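Local structure of putative oxalate decarboxylase (Thermotoga maritima, 1O4T) at residues H45-K49 / E50-N54; M62-P65 / P66-V70. The protein binds manganese and oxalate as a homodimeric cupin and is a putative oxalate decarboxylase. All coordinates share one frame; numbering follows the deposited sequence.

Overall arrangement
Two short turns illustrate how local bonding joins the pieces of a cupin double-stranded beta-helix. From the N terminus, the chain runs through strands 29-32 and 40-45 and then enters contact 1, where it leaves the strand at H45 and turns tightly between S48 and N54 before strand 56-64 begins. That strand lies beside 40-45 in the same antiparallel sheet, and its end, 62-64, opens contact 2, whose turn at 65-68 passes the chain to strand 69-74 of the other sheet. The contacts follow in series, neither nesting nor crossing, on opposite sides of the chain's centre. The centres of contact 1 and contact 2 are 24 Å apart. Contact 1 meets the second subunit; contact 2 lies nearer the manganese and oxalate.

Contact 1: residues H45-K49 / E50-N54; sequences HLLSK and EAMHN
K49 O receives the N-H of N54 across 2.8 Å, the 6→1 bond of a Schellman motif; the inner 5→2 bond, H53 N to E50 O, closes the type I turn of E50 to H53. Positive phi at H53 (51°) gives the left-handed bend this motif needs. The turn is entered through an ST motif at S48, which uses two oxygens. S48 OG accepts a nearly straight bond from A51 N at 3.0 Å, and S48 O a more bent one from M52 N at 3.1 Å. The OG can do so because chi1 (75°) tucks it in above the serine's own backbone, facing the turn.

The loop links strands 40-45 and 56-64, with M52 resting on F59 of the latter, and belongs to the dimer interface: H53 bonds through NE2 to D109 of the second subunit, whose F79 meets both the H53 ring and M52. L47, packed on I81 of that subunit, has its CB 4.2 Å from M52 SD. The thioether bends at its last torsion, putting M52 CE 3.4 Å from S48 O. On the exposed side the extended K49 chain crosses N54 at about a right angle, with its CE 3.3 Å from N54 OD1.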
loop_
_atom_site.group_PDB
_atom_site.type_symbol
_atom_site.label_atom_id
_atom_site.label_comp_id
_atom_site.label_asym_id
_atom_site.label_seq_id
_atom_site.Cartn_x
_atom_site.Cartn_y
_atom_site.Cartn_z
ATOM N N HIS A 45 10.252 6.967 -3.683
ATOM C CA HIS A 45 9.004 7.713 -3.789
ATOM C C HIS A 45 8.262 7.231 -5.038
ATOM O O HIS A 45 8.795 7.252 -6.138
ATOM C CB HIS A 45 9.229 9.207 -3.877
ATOM C CG HIS A 45 10.128 9.757 -2.821
ATOM N ND1 HIS A 45 9.656 10.517 -1.768
ATOM C CD2 HIS A 45 11.475 9.666 -2.657
ATOM C CE1 HIS A 45 10.676 10.870 -1.003
ATOM N NE2 HIS A 45 11.788 10.358 -1.515
ATOM N N LEU A 46 7.032 6.784 -4.859
ATOM C CA LEU A 46 6.297 6.122 -5.936
ATOM C C LEU A 46 5.295 7.059 -6.622
ATOM O O LEU A 46 5.133 7.002 -7.846
ATOM C CB LEU A 46 5.615 4.875 -5.389
ATOM C CG LEU A 46 6.594 3.940 -4.725
ATOM C CD1 LEU A 46 5.828 2.719 -4.273
ATOM C CD2 LEU A 46 7.753 3.568 -5.612
ATOM N N LEU A 47 4.661 7.928 -5.837
ATOM C CA LEU A 47 3.785 8.980 -6.351
ATOM C C LEU A 47 4.007 10.263 -5.613
ATOM O O LEU A 47 4.172 10.262 -4.399
ATOM C CB LEU A 47 2.340 8.602 -6.148
ATOM C CG LEU A 47 1.848 7.372 -6.883
ATOM C CD1 LEU A 47 0.500 6.916 -6.266
ATOM C CD2 LEU A 47 1.742 7.552 -8.384
ATOM N N SER A 48 3.984 11.365 -6.338
ATOM C CA SER A 48 4.126 12.670 -5.729
ATOM C C SER A 48 2.819 13.112 -5.063
ATOM O O SER A 48 1.734 12.572 -5.329
ATOM C CB SER A 48 4.559 13.702 -6.768
ATOM O OG SER A 48 3.489 14.071 -7.616
ATOM N N LYS A 49 2.946 14.114 -4.198
ATOM C CA LYS A 49 1.817 14.668 -3.480
ATOM C C LYS A 49 0.894 15.397 -4.469
ATOM O O LYS A 49 -0.334 15.317 -4.355
ATOM C CB LYS A 49 2.332 15.577 -2.346
ATOM C CG LYS A 49 1.349 16.609 -1.815
ATOM C CD LYS A 49 1.974 17.542 -0.760
ATOM C CE LYS A 49 1.061 18.729 -0.530
ATOM N NZ LYS A 49 1.462 19.563 0.612
ATOM N N GLU A 50 1.501 16.093 -5.434
ATOM C CA GLU A 50 0.765 16.678 -6.551
ATOM C C GLU A 50 -0.055 15.640 -7.329
ATOM O O GLU A 50 -1.232 15.856 -7.575
ATOM C CB GLU A 50 1.693 17.447 -7.517
ATOM C CG GLU A 50 2.133 18.826 -7.009
ATOM C CD GLU A 50 2.375 19.849 -8.126
ATOM O OE1 GLU A 50 1.771 19.681 -9.228
ATOM O OE2 GLU A 50 3.140 20.847 -7.902
ATOM N N ALA A 51 0.565 14.523 -7.700
ATOM C CA ALA A 51 -0.168 13.403 -8.270
ATOM C C ALA A 51 -1.383 13.068 -7.393
ATOM O O ALA A 51 -2.479 12.801 -7.898
ATOM C CB ALA A 51 0.745 12.168 -8.392
ATOM N N MET A 52 -1.186 13.092 -6.072
ATOM C CA MET A 52 -2.227 12.657 -5.128
ATOM C C MET A 52 -3.103 13.807 -4.683
ATOM O O MET A 52 -3.711 13.746 -3.624
ATOM C CB MET A 52 -1.598 11.912 -3.944
ATOM C CG MET A 52 -0.957 10.615 -4.381
ATOM S SD MET A 52 -0.273 9.707 -3.016
ATOM C CE MET A 52 1.159 10.829 -2.519
ATOM N N HIS A 53 -3.189 14.822 -5.543
ATOM C CA HIS A 53 -4.043 16.005 -5.358
ATOM C C HIS A 53 -3.851 16.642 -3.990
ATOM O O HIS A 53 -4.798 17.149 -3.389
ATOM C CB HIS A 53 -5.520 15.647 -5.583
ATOM C CG HIS A 53 -5.810 15.072 -6.941
ATOM N ND1 HIS A 53 -6.555 15.744 -7.892
ATOM C CD2 HIS A 53 -5.462 13.890 -7.503
ATOM C CE1 HIS A 53 -6.649 15.003 -8.981
ATOM N NE2 HIS A 53 -5.988 13.872 -8.773
ATOM N N ASN A 54 -2.618 16.615 -3.495
ATOM C CA ASN A 54 -2.281 17.217 -2.199
ATOM C C ASN A 54 -3.105 16.647 -1.015
ATOM O O ASN A 54 -3.192 17.266 0.057
ATOM C CB ASN A 54 -2.374 18.766 -2.284
ATOM C CG ASN A 54 -1.498 19.362 -3.414
ATOM O OD1 ASN A 54 -0.279 19.142 -3.472
ATOM N ND2 ASN A 54 -2.130 20.123 -4.312
#

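Contact 2: residues M62-P65 / P66-V70; sequences MKLP and PGSSV
P65 and S68 are joined by two hydrogen bonds to a single acceptor, P65 O, in a type II beta turn with the classic proline and glycine, P66 and G67, at its corners. S68 N donates over 3.0 Å from a position tilted 30° from the carbonyl plane, while S68 OG donates over 2.7 Å within that plane, onto a lone pair. Here chi1 (68°) swings the hydroxyl back over its own backbone toward the P65 carbonyl. At G67, a positive phi (96°) would press any CB against the preceding carbonyl oxygen.

Two carbons also press on the same hydroxyl: P65 CD and L64 CB each approach S68 OG to 3.2 Å. With an alanine in place of S68, P65 O would probably keep the backbone N-H as its one donor from the turn, and a gap would open beside L64 CB and P65 CD. Apolar packing continues inward, where L64 CD1 lies 4.2 Å from V70 CG2 and M62 CE touches the same methyl more loosely; the V70 side chain is about 5 Å from the bound oxalate.

The turn hands the chain from strand 56-64 to strand 69-74, with V41 of strand 40-45, F126 of strand 124-132 and I116 of strand 113-117 around it.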
loop_
_atom_site.group_PDB
_atom_site.type_symbol
_atom_site.label_atom_id
_atom_site.label_comp_id
_atom_site.label_asym_id
_atom_site.label_seq_id
_atom_site.Cartn_x
_atom_site.Cartn_y
_atom_site.Cartn_z
ATOM N N MET A 62 9.870 1.585 1.473
ATOM C CA MET A 62 11.047 1.733 2.327
ATOM C C MET A 62 11.717 0.380 2.391
ATOM O O MET A 62 11.013 -0.606 2.387
ATOM C CB MET A 62 10.620 2.069 3.734
ATOM C CG MET A 62 9.761 3.323 3.856
ATOM S SD MET A 62 10.691 4.698 3.446
ATOM C CE MET A 62 12.097 4.475 4.593
ATOM N N LYS A 63 13.050 0.373 2.437
ATOM C CA LYS A 63 13.850 -0.808 2.656
ATOM C C LYS A 63 14.780 -0.534 3.818
ATOM O O LYS A 63 15.593 0.400 3.762
ATOM C CB LYS A 63 14.670 -1.090 1.424
ATOM C CG LYS A 63 15.489 -2.367 1.506
ATOM C CD LYS A 63 16.056 -2.718 0.123
ATOM C CE LYS A 63 17.492 -2.362 0.010
ATOM N NZ LYS A 63 18.034 -2.729 -1.377
ATOM N N LEU A 64 14.636 -1.332 4.875
ATOM C CA LEU A 64 15.495 -1.303 6.064
ATOM C C LEU A 64 16.414 -2.539 6.080
ATOM O O LEU A 64 15.964 -3.671 6.333
ATOM C CB LEU A 64 14.643 -1.291 7.336
ATOM C CG LEU A 64 14.257 0.102 7.835
ATOM C CD1 LEU A 64 13.539 0.944 6.743
ATOM C CD2 LEU A 64 13.406 0.014 9.120
ATOM N N PRO A 65 17.695 -2.336 5.825
ATOM C CA PRO A 65 18.660 -3.407 5.984
ATOM C C PRO A 65 18.663 -3.960 7.414
ATOM O O PRO A 65 18.223 -3.273 8.335
ATOM C CB PRO A 65 19.999 -2.726 5.690
ATOM C CG PRO A 65 19.647 -1.515 4.913
ATOM C CD PRO A 65 18.325 -1.089 5.375
ATOM N N PRO A 66 19.136 -5.183 7.595
ATOM C CA PRO A 66 19.280 -5.751 8.916
ATOM C C PRO A 66 20.007 -4.816 9.861
ATOM O O PRO A 66 21.090 -4.326 9.530
ATOM C CB PRO A 66 20.093 -7.020 8.647
ATOM C CG PRO A 66 19.649 -7.405 7.281
ATOM C CD PRO A 66 19.504 -6.145 6.543
ATOM N N GLY A 67 19.390 -4.545 11.007
ATOM C CA GLY A 67 19.983 -3.671 12.027
ATOM C C GLY A 67 19.519 -2.213 11.983
ATOM O O GLY A 67 19.818 -1.445 12.906
ATOM N N SER A 68 18.827 -1.821 10.914
ATOM C CA SER A 68 18.504 -0.423 10.725
ATOM C C SER A 68 17.109 -0.105 11.277
ATOM O O SER A 68 16.302 -1.019 11.539
ATOM C CB SER A 68 18.610 -0.041 9.243
ATOM O OG SER A 68 17.593 -0.683 8.497
ATOM N N SER A 69 16.832 1.181 11.439
ATOM C CA SER A 69 15.538 1.635 11.945
ATOM C C SER A 69 15.199 2.999 11.403
ATOM O O SER A 69 16.087 3.759 11.008
ATOM C CB SER A 69 15.531 1.694 13.467
ATOM O OG SER A 69 16.304 2.777 14.002
ATOM N N VAL A 70 13.901 3.299 11.349
ATOM C CA VAL A 70 13.431 4.684 11.262
ATOM C C VAL A 70 13.160 5.113 12.694
ATOM O O VAL A 70 12.467 4.422 13.423
ATOM C CB VAL A 70 12.146 4.811 10.470
ATOM C CG1 VAL A 70 11.689 6.240 10.439
ATOM C CG2 VAL A 70 12.328 4.262 9.067
#